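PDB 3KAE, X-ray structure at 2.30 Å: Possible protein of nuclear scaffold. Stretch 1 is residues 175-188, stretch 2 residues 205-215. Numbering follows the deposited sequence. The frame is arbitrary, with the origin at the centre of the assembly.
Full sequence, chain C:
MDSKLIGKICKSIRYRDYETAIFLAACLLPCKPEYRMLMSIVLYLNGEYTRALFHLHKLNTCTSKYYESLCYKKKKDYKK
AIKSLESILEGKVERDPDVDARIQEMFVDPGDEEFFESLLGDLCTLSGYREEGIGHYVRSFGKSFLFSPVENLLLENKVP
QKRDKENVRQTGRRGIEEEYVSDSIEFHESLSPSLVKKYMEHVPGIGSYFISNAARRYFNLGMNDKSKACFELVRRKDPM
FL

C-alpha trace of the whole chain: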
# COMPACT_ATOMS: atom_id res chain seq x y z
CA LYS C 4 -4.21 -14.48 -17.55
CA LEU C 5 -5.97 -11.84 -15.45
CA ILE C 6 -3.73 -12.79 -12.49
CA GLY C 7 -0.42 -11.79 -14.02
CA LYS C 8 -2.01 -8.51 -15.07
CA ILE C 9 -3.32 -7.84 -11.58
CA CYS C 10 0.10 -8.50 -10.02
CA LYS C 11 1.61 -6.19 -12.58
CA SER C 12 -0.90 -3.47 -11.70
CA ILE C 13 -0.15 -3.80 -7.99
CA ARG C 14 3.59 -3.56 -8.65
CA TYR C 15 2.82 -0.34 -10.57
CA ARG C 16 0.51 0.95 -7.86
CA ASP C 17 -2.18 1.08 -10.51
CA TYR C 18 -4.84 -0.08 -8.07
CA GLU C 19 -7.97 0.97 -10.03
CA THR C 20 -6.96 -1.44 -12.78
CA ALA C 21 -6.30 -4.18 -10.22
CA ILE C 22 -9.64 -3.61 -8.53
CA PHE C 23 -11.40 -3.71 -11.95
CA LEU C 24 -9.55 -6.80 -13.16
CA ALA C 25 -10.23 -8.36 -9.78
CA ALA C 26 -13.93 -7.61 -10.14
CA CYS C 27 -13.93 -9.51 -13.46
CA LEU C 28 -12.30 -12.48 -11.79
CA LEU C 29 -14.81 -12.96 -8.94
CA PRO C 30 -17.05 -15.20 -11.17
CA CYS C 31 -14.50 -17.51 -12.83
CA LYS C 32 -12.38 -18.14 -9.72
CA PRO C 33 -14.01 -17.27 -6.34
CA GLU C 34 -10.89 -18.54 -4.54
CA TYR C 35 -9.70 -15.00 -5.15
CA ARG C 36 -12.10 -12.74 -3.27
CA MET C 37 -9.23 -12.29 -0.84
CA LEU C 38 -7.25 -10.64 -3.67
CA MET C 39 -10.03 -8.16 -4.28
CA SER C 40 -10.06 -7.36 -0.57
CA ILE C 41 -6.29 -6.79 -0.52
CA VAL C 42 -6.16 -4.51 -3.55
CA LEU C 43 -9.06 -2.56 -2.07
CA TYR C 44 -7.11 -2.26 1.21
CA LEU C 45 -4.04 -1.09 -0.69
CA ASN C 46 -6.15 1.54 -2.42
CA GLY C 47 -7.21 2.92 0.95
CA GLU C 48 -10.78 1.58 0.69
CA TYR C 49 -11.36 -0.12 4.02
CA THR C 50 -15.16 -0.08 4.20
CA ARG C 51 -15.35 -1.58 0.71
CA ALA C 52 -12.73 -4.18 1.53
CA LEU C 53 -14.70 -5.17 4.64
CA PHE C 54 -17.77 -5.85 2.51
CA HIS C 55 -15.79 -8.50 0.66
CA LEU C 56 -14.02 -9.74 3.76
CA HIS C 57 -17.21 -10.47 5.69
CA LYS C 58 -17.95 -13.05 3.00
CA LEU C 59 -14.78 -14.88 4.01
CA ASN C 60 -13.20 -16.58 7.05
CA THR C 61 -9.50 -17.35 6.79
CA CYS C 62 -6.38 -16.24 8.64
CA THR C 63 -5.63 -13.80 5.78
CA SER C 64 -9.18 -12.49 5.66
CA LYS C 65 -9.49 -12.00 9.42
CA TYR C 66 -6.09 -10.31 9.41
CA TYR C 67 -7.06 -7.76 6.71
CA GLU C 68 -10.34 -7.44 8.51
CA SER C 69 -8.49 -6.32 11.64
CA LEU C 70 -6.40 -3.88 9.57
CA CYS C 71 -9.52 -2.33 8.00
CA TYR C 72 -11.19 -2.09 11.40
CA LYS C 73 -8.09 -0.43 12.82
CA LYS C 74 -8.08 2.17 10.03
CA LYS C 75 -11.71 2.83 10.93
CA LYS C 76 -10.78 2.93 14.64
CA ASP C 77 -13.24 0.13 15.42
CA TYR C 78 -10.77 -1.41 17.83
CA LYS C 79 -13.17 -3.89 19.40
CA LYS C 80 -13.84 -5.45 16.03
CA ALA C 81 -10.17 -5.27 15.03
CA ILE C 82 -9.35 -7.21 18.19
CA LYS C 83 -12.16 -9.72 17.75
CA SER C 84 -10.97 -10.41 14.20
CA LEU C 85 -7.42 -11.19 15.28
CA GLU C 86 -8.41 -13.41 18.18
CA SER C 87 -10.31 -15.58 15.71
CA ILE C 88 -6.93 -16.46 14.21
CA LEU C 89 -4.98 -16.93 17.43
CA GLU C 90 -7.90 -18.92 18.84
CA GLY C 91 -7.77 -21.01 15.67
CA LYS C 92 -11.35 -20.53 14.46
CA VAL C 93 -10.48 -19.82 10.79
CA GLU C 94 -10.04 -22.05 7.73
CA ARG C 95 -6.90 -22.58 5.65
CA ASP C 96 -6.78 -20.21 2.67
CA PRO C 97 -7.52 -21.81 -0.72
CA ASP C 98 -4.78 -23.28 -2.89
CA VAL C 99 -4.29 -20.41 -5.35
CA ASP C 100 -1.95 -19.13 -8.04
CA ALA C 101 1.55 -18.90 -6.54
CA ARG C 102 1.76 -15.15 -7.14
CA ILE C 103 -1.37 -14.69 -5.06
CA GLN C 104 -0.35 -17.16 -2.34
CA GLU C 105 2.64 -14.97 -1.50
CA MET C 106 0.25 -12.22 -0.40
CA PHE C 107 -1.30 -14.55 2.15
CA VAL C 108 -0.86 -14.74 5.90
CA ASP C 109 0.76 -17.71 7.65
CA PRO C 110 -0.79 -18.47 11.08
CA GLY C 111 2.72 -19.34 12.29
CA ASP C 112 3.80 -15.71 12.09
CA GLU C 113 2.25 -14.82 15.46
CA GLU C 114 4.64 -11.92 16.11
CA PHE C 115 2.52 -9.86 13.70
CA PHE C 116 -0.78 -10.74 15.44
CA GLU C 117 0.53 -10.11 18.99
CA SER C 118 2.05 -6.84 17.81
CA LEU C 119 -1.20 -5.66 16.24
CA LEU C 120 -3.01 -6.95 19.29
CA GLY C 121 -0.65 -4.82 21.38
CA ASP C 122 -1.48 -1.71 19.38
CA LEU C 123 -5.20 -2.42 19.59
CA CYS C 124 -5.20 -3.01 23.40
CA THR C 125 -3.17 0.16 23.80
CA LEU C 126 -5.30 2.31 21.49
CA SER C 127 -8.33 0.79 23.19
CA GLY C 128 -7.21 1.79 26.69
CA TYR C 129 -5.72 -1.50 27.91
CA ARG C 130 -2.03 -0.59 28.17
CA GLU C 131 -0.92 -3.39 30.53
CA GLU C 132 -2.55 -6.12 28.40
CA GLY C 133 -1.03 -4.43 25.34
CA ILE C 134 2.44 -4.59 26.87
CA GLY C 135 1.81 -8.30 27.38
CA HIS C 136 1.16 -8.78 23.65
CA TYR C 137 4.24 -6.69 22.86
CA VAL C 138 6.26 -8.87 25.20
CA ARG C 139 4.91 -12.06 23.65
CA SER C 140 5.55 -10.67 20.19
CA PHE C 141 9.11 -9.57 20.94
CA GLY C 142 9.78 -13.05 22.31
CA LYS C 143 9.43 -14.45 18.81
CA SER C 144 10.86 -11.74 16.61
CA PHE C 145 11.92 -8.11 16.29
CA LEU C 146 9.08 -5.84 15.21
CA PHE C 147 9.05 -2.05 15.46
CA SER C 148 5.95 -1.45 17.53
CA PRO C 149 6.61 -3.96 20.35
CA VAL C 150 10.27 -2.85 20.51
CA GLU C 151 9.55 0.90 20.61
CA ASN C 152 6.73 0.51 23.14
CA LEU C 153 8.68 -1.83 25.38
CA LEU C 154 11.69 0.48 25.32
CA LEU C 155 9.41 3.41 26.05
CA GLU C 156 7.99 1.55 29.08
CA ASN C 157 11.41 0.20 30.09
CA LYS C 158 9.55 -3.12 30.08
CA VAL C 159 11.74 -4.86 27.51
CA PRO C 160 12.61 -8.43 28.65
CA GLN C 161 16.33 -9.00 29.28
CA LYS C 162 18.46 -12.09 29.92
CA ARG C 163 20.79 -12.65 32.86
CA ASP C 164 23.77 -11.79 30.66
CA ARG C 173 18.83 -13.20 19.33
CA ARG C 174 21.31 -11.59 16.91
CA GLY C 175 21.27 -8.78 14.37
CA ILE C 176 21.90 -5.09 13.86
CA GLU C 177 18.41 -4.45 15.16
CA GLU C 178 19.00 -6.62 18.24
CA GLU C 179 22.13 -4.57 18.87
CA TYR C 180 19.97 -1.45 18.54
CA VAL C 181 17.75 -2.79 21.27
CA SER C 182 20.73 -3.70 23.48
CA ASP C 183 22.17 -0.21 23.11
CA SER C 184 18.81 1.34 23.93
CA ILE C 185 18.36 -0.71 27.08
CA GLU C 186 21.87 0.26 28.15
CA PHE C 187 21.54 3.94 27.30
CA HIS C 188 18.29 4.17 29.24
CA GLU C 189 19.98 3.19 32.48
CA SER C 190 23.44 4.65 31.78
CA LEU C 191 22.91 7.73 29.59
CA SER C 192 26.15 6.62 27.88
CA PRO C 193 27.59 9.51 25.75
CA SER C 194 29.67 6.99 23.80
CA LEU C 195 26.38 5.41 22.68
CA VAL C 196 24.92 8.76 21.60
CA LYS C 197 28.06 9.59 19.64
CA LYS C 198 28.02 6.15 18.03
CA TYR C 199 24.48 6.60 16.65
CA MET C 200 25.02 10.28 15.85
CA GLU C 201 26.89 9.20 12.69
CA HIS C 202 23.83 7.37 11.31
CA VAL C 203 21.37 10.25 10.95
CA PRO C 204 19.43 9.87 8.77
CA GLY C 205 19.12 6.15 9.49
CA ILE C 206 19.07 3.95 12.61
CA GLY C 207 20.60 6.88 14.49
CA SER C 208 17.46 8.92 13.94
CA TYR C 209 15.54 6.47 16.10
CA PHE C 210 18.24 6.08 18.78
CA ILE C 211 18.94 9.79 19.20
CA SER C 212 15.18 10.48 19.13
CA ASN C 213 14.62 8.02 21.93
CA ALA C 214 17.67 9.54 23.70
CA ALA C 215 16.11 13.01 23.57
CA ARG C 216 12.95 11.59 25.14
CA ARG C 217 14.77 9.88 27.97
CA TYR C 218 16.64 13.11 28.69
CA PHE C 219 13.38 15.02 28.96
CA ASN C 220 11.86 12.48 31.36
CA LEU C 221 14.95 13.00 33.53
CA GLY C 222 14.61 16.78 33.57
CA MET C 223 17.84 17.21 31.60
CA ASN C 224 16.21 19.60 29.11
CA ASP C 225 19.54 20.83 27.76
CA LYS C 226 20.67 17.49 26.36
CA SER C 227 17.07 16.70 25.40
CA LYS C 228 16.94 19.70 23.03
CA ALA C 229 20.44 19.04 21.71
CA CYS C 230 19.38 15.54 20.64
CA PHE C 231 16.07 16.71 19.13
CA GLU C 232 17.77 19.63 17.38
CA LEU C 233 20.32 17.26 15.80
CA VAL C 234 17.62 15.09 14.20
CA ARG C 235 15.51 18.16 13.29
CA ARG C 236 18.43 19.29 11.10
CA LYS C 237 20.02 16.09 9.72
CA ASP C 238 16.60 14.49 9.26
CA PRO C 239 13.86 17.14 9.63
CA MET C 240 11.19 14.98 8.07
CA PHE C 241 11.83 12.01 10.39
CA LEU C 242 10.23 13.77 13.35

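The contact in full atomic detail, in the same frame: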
# COMPACT_ATOMS: atom_id res chain seq x y z
N GLY C 175 21.65 -9.70 15.43
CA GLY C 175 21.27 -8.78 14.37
C GLY C 175 21.60 -7.35 14.70
O GLY C 175 21.84 -7.00 15.87
N ILE C 176 21.64 -6.51 13.66
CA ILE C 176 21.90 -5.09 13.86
C ILE C 176 20.76 -4.46 14.63
O ILE C 176 20.95 -3.54 15.42
CB ILE C 176 22.14 -4.35 12.53
CG1 ILE C 176 22.00 -2.84 12.72
CG2 ILE C 176 21.19 -4.86 11.47
CD1 ILE C 176 22.60 -2.01 11.60
N GLU C 177 19.55 -4.97 14.43
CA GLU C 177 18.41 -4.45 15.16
C GLU C 177 18.43 -4.91 16.62
O GLU C 177 18.00 -4.18 17.50
CB GLU C 177 17.09 -4.83 14.47
CG GLU C 177 16.67 -6.29 14.60
CD GLU C 177 17.33 -7.20 13.58
OE1 GLU C 177 18.42 -6.87 13.08
OE2 GLU C 177 16.75 -8.26 13.28
N GLU C 178 18.95 -6.11 16.87
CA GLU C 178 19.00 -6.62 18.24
C GLU C 178 20.08 -5.88 19.01
O GLU C 178 19.97 -5.67 20.22
CB GLU C 178 19.23 -8.14 18.25
CG GLU C 178 18.29 -8.93 17.32
CD GLU C 178 16.82 -8.87 17.74
OE1 GLU C 178 16.54 -8.39 18.86
OE2 GLU C 178 15.95 -9.30 16.94
N GLU C 179 21.11 -5.45 18.30
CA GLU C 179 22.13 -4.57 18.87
C GLU C 179 21.55 -3.19 19.17
O GLU C 179 21.93 -2.53 20.13
CB GLU C 179 23.31 -4.44 17.90
CG GLU C 179 24.27 -3.33 18.23
CD GLU C 179 25.48 -3.33 17.32
OE1 GLU C 179 25.56 -4.22 16.45
OE2 GLU C 179 26.33 -2.43 17.48
N TYR C 180 20.61 -2.75 18.33
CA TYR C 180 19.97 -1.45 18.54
C TYR C 180 19.16 -1.47 19.83
O TYR C 180 19.11 -0.49 20.57
CB TYR C 180 19.08 -1.09 17.36
CG TYR C 180 18.00 -0.08 17.69
CD1 TYR C 180 16.75 -0.50 18.11
CD2 TYR C 180 18.23 1.28 17.57
CE1 TYR C 180 15.74 0.41 18.40
CE2 TYR C 180 17.23 2.21 17.87
CZ TYR C 180 15.99 1.76 18.28
OH TYR C 180 15.01 2.66 18.57
N VAL C 181 18.52 -2.60 20.07
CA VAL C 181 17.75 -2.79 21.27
C VAL C 181 18.66 -2.85 22.51
O VAL C 181 18.36 -2.24 23.52
CB VAL C 181 16.91 -4.07 21.20
CG1 VAL C 181 16.02 -4.18 22.42
CG2 VAL C 181 16.07 -4.10 19.92
N SER C 182 19.75 -3.60 22.41
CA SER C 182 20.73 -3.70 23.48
C SER C 182 21.24 -2.32 23.88
O SER C 182 21.28 -1.97 25.07
CB SER C 182 21.90 -4.57 23.04
OG SER C 182 21.47 -5.82 22.55
N ASP C 183 21.63 -1.54 22.88
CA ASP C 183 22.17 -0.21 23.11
C ASP C 183 21.15 0.66 23.82
O ASP C 183 21.50 1.41 24.75
CB ASP C 183 22.61 0.43 21.80
CG ASP C 183 23.81 -0.26 21.19
OD1 ASP C 183 24.31 -1.24 21.79
OD2 ASP C 183 24.26 0.17 20.11
N SER C 184 19.91 0.55 23.38
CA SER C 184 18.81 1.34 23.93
C SER C 184 18.59 0.98 25.40
O SER C 184 18.42 1.85 26.24
CB SER C 184 17.51 1.11 23.13
OG SER C 184 17.66 1.51 21.77
N ILE C 185 18.58 -0.31 25.70
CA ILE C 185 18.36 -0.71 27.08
C ILE C 185 19.49 -0.10 27.92
O ILE C 185 19.27 0.50 28.98
CB ILE C 185 18.36 -2.24 27.25
CG1 ILE C 185 17.21 -2.88 26.48
CG2 ILE C 185 18.24 -2.59 28.73
CD1 ILE C 185 17.28 -4.40 26.45
N GLU C 186 20.71 -0.24 27.42
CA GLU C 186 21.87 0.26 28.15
C GLU C 186 21.84 1.78 28.31
O GLU C 186 22.15 2.29 29.41
CB GLU C 186 23.18 -0.15 27.48
CG GLU C 186 24.40 0.37 28.22
CD GLU C 186 25.71 0.05 27.52
OE1 GLU C 186 25.72 -0.85 26.65
OE2 GLU C 186 26.73 0.70 27.84
N PHE C 187 21.50 2.49 27.24
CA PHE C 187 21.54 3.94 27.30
C PHE C 187 20.50 4.43 28.30
O PHE C 187 20.73 5.42 29.00
CB PHE C 187 21.33 4.60 25.94
CG PHE C 187 21.11 6.09 26.04
CD1 PHE C 187 19.82 6.60 26.14
CD2 PHE C 187 22.19 6.96 26.09
CE1 PHE C 187 19.62 7.97 26.26
CE2 PHE C 187 22.00 8.33 26.20
CZ PHE C 187 20.70 8.84 26.28
N HIS C 188 19.37 3.74 28.36
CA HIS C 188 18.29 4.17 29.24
C HIS C 188 18.79 4.27 30.68
O HIS C 188 18.50 5.23 31.39
CB HIS C 188 17.12 3.20 29.18
CG HIS C 188 16.17 3.37 30.33
ND1 HIS C 188 15.24 4.39 30.37
CD2 HIS C 188 16.04 2.68 31.48
CE1 HIS C 188 14.56 4.30 31.50
NE2 HIS C 188 15.02 3.27 32.19
N GLY C 205 18.92 7.59 9.38
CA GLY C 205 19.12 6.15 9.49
C GLY C 205 18.75 5.65 10.88
O GLY C 205 17.95 6.28 11.57
N ILE C 206 19.35 4.53 11.30
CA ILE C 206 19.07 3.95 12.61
C ILE C 206 19.32 4.98 13.72
O ILE C 206 18.65 4.96 14.77
CB ILE C 206 19.92 2.68 12.85
CG1 ILE C 206 19.41 1.91 14.06
CG2 ILE C 206 21.42 3.03 12.97
CD1 ILE C 206 20.08 0.56 14.25
N GLY C 207 20.27 5.88 13.49
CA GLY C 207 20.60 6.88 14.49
C GLY C 207 19.44 7.79 14.80
O GLY C 207 19.28 8.26 15.93
N SER C 208 18.62 8.04 13.79
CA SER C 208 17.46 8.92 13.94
C SER C 208 16.52 8.40 15.03
O SER C 208 15.97 9.16 15.82
CB SER C 208 16.70 9.04 12.60
OG SER C 208 17.61 9.18 11.52
N TYR C 209 16.35 7.09 15.06
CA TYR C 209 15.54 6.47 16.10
C TYR C 209 16.25 6.54 17.46
O TYR C 209 15.67 7.00 18.43
CB TYR C 209 15.25 5.00 15.76
CG TYR C 209 14.48 4.81 14.48
CD1 TYR C 209 13.09 4.76 14.49
CD2 TYR C 209 15.14 4.66 13.26
CE1 TYR C 209 12.37 4.58 13.32
CE2 TYR C 209 14.43 4.48 12.08
CZ TYR C 209 13.04 4.43 12.11
OH TYR C 209 12.29 4.26 10.95
N PHE C 210 17.50 6.10 17.51
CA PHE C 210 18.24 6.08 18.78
C PHE C 210 18.33 7.46 19.43
O PHE C 210 17.91 7.66 20.56
CB PHE C 210 19.63 5.48 18.60
CG PHE C 210 20.32 5.16 19.90
CD1 PHE C 210 20.14 3.92 20.50
CD2 PHE C 210 21.11 6.10 20.54
CE1 PHE C 210 20.75 3.62 21.70
CE2 PHE C 210 21.73 5.82 21.73
CZ PHE C 210 21.56 4.57 22.31
N ILE C 211 18.86 8.43 18.70
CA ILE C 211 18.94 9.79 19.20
C ILE C 211 17.57 10.37 19.58
O ILE C 211 17.47 11.13 20.55
CB ILE C 211 19.64 10.72 18.19
CG1 ILE C 211 20.98 10.12 17.75
CG2 ILE C 211 19.83 12.11 18.78
CD1 ILE C 211 21.81 9.61 18.87
N SER C 212 16.54 10.03 18.81
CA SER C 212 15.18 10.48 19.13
C SER C 212 14.76 9.91 20.49
O SER C 212 14.26 10.62 21.37
CB SER C 212 14.17 10.08 18.04
OG SER C 212 14.42 10.79 16.84
N ASN C 213 14.97 8.62 20.68
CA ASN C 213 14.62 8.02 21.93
C ASN C 213 15.48 8.65 23.05
O ASN C 213 15.00 8.93 24.15
CB ASN C 213 14.75 6.51 21.85
CG ASN C 213 13.61 5.86 21.07
OD1 ASN C 213 12.54 6.44 20.93
ND2 ASN C 213 13.84 4.66 20.56
N ALA C 214 16.76 8.90 22.75
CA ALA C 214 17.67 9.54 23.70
C ALA C 214 17.08 10.86 24.20
O ALA C 214 17.00 11.09 25.40
CB ALA C 214 19.07 9.79 23.08
N ALA C 215 16.66 11.70 23.26
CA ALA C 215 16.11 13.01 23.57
C ALA C 215 14.92 12.89 24.53
O ALA C 215 14.71 13.73 25.40
CB ALA C 215 15.70 13.73 22.30

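Two helices of the same chain, 176-188 and 206-215, lie side by side and run in nearly the same direction, their N-to-C vectors 19° apart and their axes 10.8 Å apart at closest approach. That spacing is on the wide side for packed helices, in keeping with the aromatic rings between them. The backbones come nearest where S184 CA lies 7.0 Å from F210 CA, and one turn further along F187 CA is 7.7 Å from A214 CA. Each helix is held by its own i to i+4 ladder, beginning with E179 N to G175 O (3.0 Å) in the first and F210 N to I206 O (3.2 Å) in the second. G175 occupies the N-cap position, and its phi of 136° with psi of 162° would jam a CB against the preceding carbonyl, so the backbone itself calls for glycine. G205, at the start of the second stretch, meets the same demand.

No hydrogen bond crosses between the stretches, so what joins them directly is packing, and its rule is reciprocal: each helix offers one large aromatic knob to a four-residue hole on the other. Y180 sits among I206, Y209, F210 and N213; F210 sits among Y180, D183, S184 and F187. Both side chains leave the backbone sideways and then bring their ends nearer the partner helix, with chi1 in the t well, and each has 102 Å² covered by the other stretch, the largest values in the contact.

Around Y180 the walls differ in kind. I206 points toward the first helix and sets its CD1 3.7 Å from Y180 CB; the same methyl reaches I176 CG1 at 4.2 Å, extending the apolar patch toward the N-terminal end. Y180 CE2 lies 4.0 Å from Y209 CB and 4.1 Å from F210 CB, while the backbone F210 N sits at the ring edge, 3.9 Å from Y180 CE2. Y180 OH comes within 3.1 Å of N213 ND2, but the angle is poor and the pair is not a hydrogen bond; both atoms are satisfied elsewhere in the structure.

The F210 ring presents its edge to the first helix, with CE1 3.6 Å from S184 N and 3.7 Å from D183 CB. S184 turns its hydroxyl back along its own helix, donating from OG to Y180 O at 2.7 Å, while that same OG stays 3.7 Å from F210 CD1. A serine can thus line an aromatic ring's hole without leaving its donor unused.

F187 closes the C-terminal side of the hole. Its CB touches F210 CZ at 3.6 Å, and the two rings form an offset edge-to-face pair, centroids 5.7 Å apart and planes at 64°, with the edge of F210 toward the face of F187. Beyond it, F187 CE1 rests 3.7 Å from A214 CB and 3.6 Å from A214 CA, a large ring packed against a small residue.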